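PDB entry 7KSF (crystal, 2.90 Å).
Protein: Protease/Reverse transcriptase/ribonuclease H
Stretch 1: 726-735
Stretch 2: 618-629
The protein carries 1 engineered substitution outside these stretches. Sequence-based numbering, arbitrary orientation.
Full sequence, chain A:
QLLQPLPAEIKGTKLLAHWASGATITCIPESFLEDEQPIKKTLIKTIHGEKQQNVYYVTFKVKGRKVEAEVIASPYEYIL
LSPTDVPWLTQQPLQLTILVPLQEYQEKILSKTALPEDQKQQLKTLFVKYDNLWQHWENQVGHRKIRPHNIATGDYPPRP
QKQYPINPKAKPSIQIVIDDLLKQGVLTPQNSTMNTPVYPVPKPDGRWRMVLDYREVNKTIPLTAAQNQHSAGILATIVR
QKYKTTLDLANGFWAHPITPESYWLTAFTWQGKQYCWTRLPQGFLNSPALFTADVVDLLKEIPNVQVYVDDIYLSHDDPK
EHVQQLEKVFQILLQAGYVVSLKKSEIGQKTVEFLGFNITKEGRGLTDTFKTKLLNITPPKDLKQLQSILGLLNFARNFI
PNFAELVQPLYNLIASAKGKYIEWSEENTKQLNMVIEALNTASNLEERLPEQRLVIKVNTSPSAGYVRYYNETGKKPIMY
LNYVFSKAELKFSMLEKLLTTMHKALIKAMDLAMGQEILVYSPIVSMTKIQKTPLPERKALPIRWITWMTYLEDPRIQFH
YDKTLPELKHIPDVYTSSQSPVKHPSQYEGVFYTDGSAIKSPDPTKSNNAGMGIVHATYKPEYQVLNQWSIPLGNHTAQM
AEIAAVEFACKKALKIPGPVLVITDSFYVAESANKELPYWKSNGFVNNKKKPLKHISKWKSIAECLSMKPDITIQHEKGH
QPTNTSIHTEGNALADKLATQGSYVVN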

# COMPACT_ATOMS: atom_id res chain seq x y z
N SER A 726 17.00 -28.22 -23.94
CA SER A 726 17.24 -26.91 -23.29
C SER A 726 18.03 -27.10 -21.99
O SER A 726 18.12 -28.25 -21.52
CB SER A 726 15.94 -26.19 -23.04
OG SER A 726 15.18 -26.85 -22.05
N ILE A 727 18.58 -26.01 -21.45
CA ILE A 727 19.38 -26.06 -20.19
C ILE A 727 18.43 -26.35 -19.02
O ILE A 727 18.92 -26.72 -17.94
CB ILE A 727 20.16 -24.75 -19.98
CG1 ILE A 727 20.94 -24.76 -18.66
CG2 ILE A 727 19.23 -23.55 -20.07
CD1 ILE A 727 21.57 -23.43 -18.31
N HIS A 728 17.12 -26.18 -19.24
CA HIS A 728 16.12 -26.42 -18.21
C HIS A 728 15.83 -27.91 -18.05
O HIS A 728 15.63 -28.39 -16.92
CB HIS A 728 14.84 -25.66 -18.55
CG HIS A 728 13.75 -25.84 -17.55
ND1 HIS A 728 12.90 -26.92 -17.55
CD2 HIS A 728 13.36 -25.06 -16.51
CE1 HIS A 728 12.04 -26.81 -16.55
NE2 HIS A 728 12.30 -25.69 -15.90
N THR A 729 15.79 -28.66 -19.15
CA THR A 729 15.45 -30.08 -19.07
C THR A 729 16.53 -30.90 -18.38
O THR A 729 16.26 -32.03 -17.97
CB THR A 729 15.17 -30.65 -20.46
OG1 THR A 729 14.50 -31.91 -20.34
CG2 THR A 729 16.46 -30.85 -21.23
N GLU A 730 17.74 -30.36 -18.25
CA GLU A 730 18.80 -31.07 -17.53
C GLU A 730 18.43 -31.25 -16.07
O GLU A 730 18.59 -32.34 -15.51
CB GLU A 730 20.12 -30.31 -17.67
CG GLU A 730 21.26 -30.93 -16.88
CD GLU A 730 22.54 -30.14 -17.03
OE1 GLU A 730 22.53 -29.10 -17.71
OE2 GLU A 730 23.57 -30.57 -16.46
N GLY A 731 17.94 -30.19 -15.43
CA GLY A 731 17.51 -30.30 -14.04
C GLY A 731 16.31 -31.20 -13.86
O GLY A 731 16.17 -31.85 -12.82
N ASN A 732 15.43 -31.25 -14.86
CA ASN A 732 14.28 -32.14 -14.77
C ASN A 732 14.69 -33.60 -14.93
O ASN A 732 14.03 -34.49 -14.38
CB ASN A 732 13.22 -31.76 -15.81
CG ASN A 732 11.94 -32.56 -15.65
OD1 ASN A 732 11.61 -33.02 -14.56
ND2 ASN A 732 11.22 -32.72 -16.75
N ALA A 733 15.76 -33.86 -15.69
CA ALA A 733 16.28 -35.22 -15.79
C ALA A 733 16.78 -35.71 -14.44
O ALA A 733 16.69 -36.91 -14.13
CB ALA A 733 17.40 -35.28 -16.82
N LEU A 734 17.31 -34.80 -13.62
CA LEU A 734 17.77 -35.18 -12.29
C LEU A 734 16.60 -35.46 -11.35
O LEU A 734 16.66 -36.38 -10.53
CB LEU A 734 18.66 -34.07 -11.72
CG LEU A 734 19.18 -34.29 -10.30
CD1 LEU A 734 19.96 -35.58 -10.23
CD2 LEU A 734 20.03 -33.11 -9.88
N ALA A 735 15.52 -34.68 -11.47
CA ALA A 735 14.36 -34.89 -10.62
C ALA A 735 13.68 -36.21 -10.92
O ALA A 735 13.21 -36.90 -10.01
CB ALA A 735 13.37 -33.73 -10.78
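Stretch 2 (618-629) TYKPEYQVLNQW

Stretch 1 opens with Ser726 and then runs as a helix that continues past Ala735. Ser726 occupies the N-cap position. Its OG accepts two weak capping bonds, from His728 N and from Thr729 N, each at 3.5 Å. Its side chain is in the p rotamer, which brings OG round to these amides of the first turn; Thr729 N also makes a weak bond to Ser726 O at 3.3 Å. Further along, Ala733 N bonds to Thr729 O at 3.0 Å and Ala735 N to Gly731 O at 3.2 Å.

Stretch 2 is a turn that leads into a strand. The chain folds back between Thr618 and Gln624, and two backbone hydrogen bonds tie these residues together. Thr618 N donates to Gln624 O at 2.9 Å, and Gln624 N donates to Thr618 O at 3.1 Å. Lys620, Pro621 and Glu622 form the exposed end of the turn and do not touch the helix. From Gln624 to Trp629 the chain is a strand, which continues beyond the stretch.

The strand and the helix advance in the same general sense. Ile727 CA lies 8.6 Å from Tyr623 CA, and Gly731 CA lies 8.6 Å from Val625 CA. The spacing leaves room for side chains between the two backbones. No hydrogen bond crosses between the stretches, and the contact buries 357 Å² in all, both sides summed. In the strand Val625 and Gln628 point toward the helix, while Gln624, Leu626, Asn627 and Trp629 are out of its reach. The simple alternation breaks at Leu626, whose phi/psi of -81/-59 departs from the extended form.

Two tyrosines make the contact with the first turns of the helix. Tyr619 points toward it with chi1 in the m rotamer. Its OH is 3.6 Å from Ile727 O and 4.1 Å from His728 CA. Ile727 starts out sideways, but its extended side chain, t at both chi angles, brings the end nearer. Ile727 CD1 thus reaches the edge of the Tyr619 ring, 4.0 Å from Tyr619 CE2, in an apolar contact.

Tyr623 gives up the largest area to the other stretch. Its side chain, t at chi1, reaches to Gly731, where Tyr623 OH lies 3.2 Å from Gly731 CA. Glycine leaves this point of the helix surface bare. An ideal CB on Gly731 would lie 3.4 Å from Tyr623 OH and 3.8 Å from Tyr619 OH, so both hydroxyls lie near the space that a side chain would enter. Glu730 covers the neighbouring part of Tyr623. Its OE1 lies over one face of the ring, and Glu730 OE2 is 4.0 Å from Tyr623 CE1.

One helical turn after Glu730, Leu734 meets the strand. It points toward stretch 2, with chi1 t and chi2 p. Leu734 CD2 lies 4.4 Å from Val625 CG2, a loose apolar contact. The same methyl, Leu734 CD2, is 4.0 Å from Gln628 NE2. Thr729, Asn732, Ala733 and Ala735 make no contact with stretch 2.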

# COMPACT_ATOMS: atom_id res chain seq x y z
N THR A 618 18.99 -23.12 -8.50
CA THR A 618 19.11 -21.67 -8.62
C THR A 618 19.94 -21.35 -9.85
O THR A 618 21.01 -21.92 -10.05
CB THR A 618 19.76 -21.06 -7.37
OG1 THR A 618 21.07 -21.62 -7.18
CG2 THR A 618 18.91 -21.34 -6.14
N TYR A 619 19.43 -20.43 -10.68
CA TYR A 619 20.10 -20.02 -11.90
C TYR A 619 20.65 -18.60 -11.84
O TYR A 619 21.04 -18.05 -12.87
CB TYR A 619 19.14 -20.14 -13.09
CG TYR A 619 18.84 -21.56 -13.53
CD1 TYR A 619 17.91 -22.33 -12.85
CD2 TYR A 619 19.49 -22.11 -14.62
CE1 TYR A 619 17.64 -23.62 -13.25
CE2 TYR A 619 19.22 -23.40 -15.03
CZ TYR A 619 18.29 -24.15 -14.34
OH TYR A 619 18.02 -25.44 -14.74
N LYS A 620 20.68 -17.99 -10.65
CA LYS A 620 21.13 -16.60 -10.57
C LYS A 620 22.60 -16.52 -10.97
O LYS A 620 22.90 -15.88 -11.99
CB LYS A 620 20.77 -16.00 -9.20
CG LYS A 620 21.17 -14.55 -9.02
CD LYS A 620 20.77 -14.03 -7.65
CE LYS A 620 21.16 -12.57 -7.46
NZ LYS A 620 20.77 -12.06 -6.11
N PRO A 621 23.55 -17.13 -10.24
CA PRO A 621 24.92 -17.19 -10.77
C PRO A 621 25.31 -18.17 -11.87
O PRO A 621 25.84 -17.77 -12.91
CB PRO A 621 25.74 -17.56 -9.53
CG PRO A 621 24.84 -18.43 -8.74
CD PRO A 621 23.41 -18.06 -9.07
N GLU A 622 25.05 -19.46 -11.64
CA GLU A 622 25.11 -20.51 -12.65
C GLU A 622 24.10 -21.58 -12.28
O GLU A 622 23.42 -21.49 -11.26
CB GLU A 622 26.53 -21.09 -12.74
CG GLU A 622 27.61 -20.10 -13.18
CD GLU A 622 29.00 -20.70 -13.16
OE1 GLU A 622 29.12 -21.89 -12.80
OE2 GLU A 622 29.97 -19.99 -13.50
N TYR A 623 24.00 -22.61 -13.12
CA TYR A 623 23.12 -23.74 -12.84
C TYR A 623 23.65 -24.50 -11.63
O TYR A 623 24.65 -25.21 -11.71
CB TYR A 623 23.02 -24.65 -14.06
CG TYR A 623 22.33 -25.97 -13.78
CD1 TYR A 623 23.07 -27.13 -13.56
CD2 TYR A 623 20.95 -26.06 -13.75
CE1 TYR A 623 22.45 -28.34 -13.31
CE2 TYR A 623 20.31 -27.27 -13.50
CZ TYR A 623 21.07 -28.40 -13.28
OH TYR A 623 20.45 -29.60 -13.03
N GLN A 624 22.97 -24.34 -10.49
CA GLN A 624 23.36 -25.00 -9.25
C GLN A 624 22.13 -25.59 -8.58
O GLN A 624 21.00 -25.15 -8.82
CB GLN A 624 24.07 -24.02 -8.30
CG GLN A 624 25.32 -23.39 -8.87
CD GLN A 624 25.88 -22.31 -7.97
OE1 GLN A 624 25.50 -22.19 -6.81
NE2 GLN A 624 26.80 -21.51 -8.50
N VAL A 625 22.36 -26.59 -7.74
CA VAL A 625 21.31 -27.27 -7.00
C VAL A 625 21.59 -27.11 -5.51
O VAL A 625 22.70 -27.40 -5.06
CB VAL A 625 21.20 -28.75 -7.38
CG1 VAL A 625 20.20 -29.46 -6.48
CG2 VAL A 625 20.80 -28.89 -8.84
N LEU A 626 20.59 -26.67 -4.76
CA LEU A 626 20.76 -26.48 -3.32
C LEU A 626 20.62 -27.80 -2.57
O LEU A 626 21.55 -28.23 -1.87
CB LEU A 626 19.77 -25.45 -2.80
CG LEU A 626 19.93 -24.04 -3.37
CD1 LEU A 626 18.97 -23.09 -2.68
CD2 LEU A 626 21.36 -23.56 -3.25
N ASN A 627 19.47 -28.45 -2.70
CA ASN A 627 19.22 -29.72 -2.03
C ASN A 627 18.46 -30.65 -2.97
O ASN A 627 17.83 -30.21 -3.94
CB ASN A 627 18.45 -29.55 -0.72
CG ASN A 627 19.30 -28.97 0.39
OD1 ASN A 627 20.44 -29.37 0.58
ND2 ASN A 627 18.73 -28.02 1.13
N GLN A 628 18.52 -31.94 -2.65
CA GLN A 628 17.81 -32.97 -3.38
C GLN A 628 16.90 -33.73 -2.43
O GLN A 628 17.11 -33.74 -1.21
CB GLN A 628 18.78 -33.94 -4.07
CG GLN A 628 19.77 -33.27 -5.00
CD GLN A 628 20.68 -34.26 -5.69
OE1 GLN A 628 20.43 -35.46 -5.70
NE2 GLN A 628 21.75 -33.75 -6.29
N TRP A 629 15.87 -34.38 -2.99
CA TRP A 629 14.91 -35.12 -2.19
C TRP A 629 14.41 -36.32 -2.98
O TRP A 629 14.09 -36.20 -4.17
CB TRP A 629 13.73 -34.24 -1.76
CG TRP A 629 14.10 -33.16 -0.77
CD1 TRP A 629 14.24 -33.30 0.58
CD2 TRP A 629 14.38 -31.79 -1.07
NE1 TRP A 629 14.58 -32.10 1.14
CE2 TRP A 629 14.67 -31.15 0.16
CE3 TRP A 629 14.40 -31.03 -2.24
CZ2 TRP A 629 14.99 -29.80 0.24
CZ3 TRP A 629 14.72 -29.68 -2.15
CH2 TRP A 629 15.01 -29.08 -0.92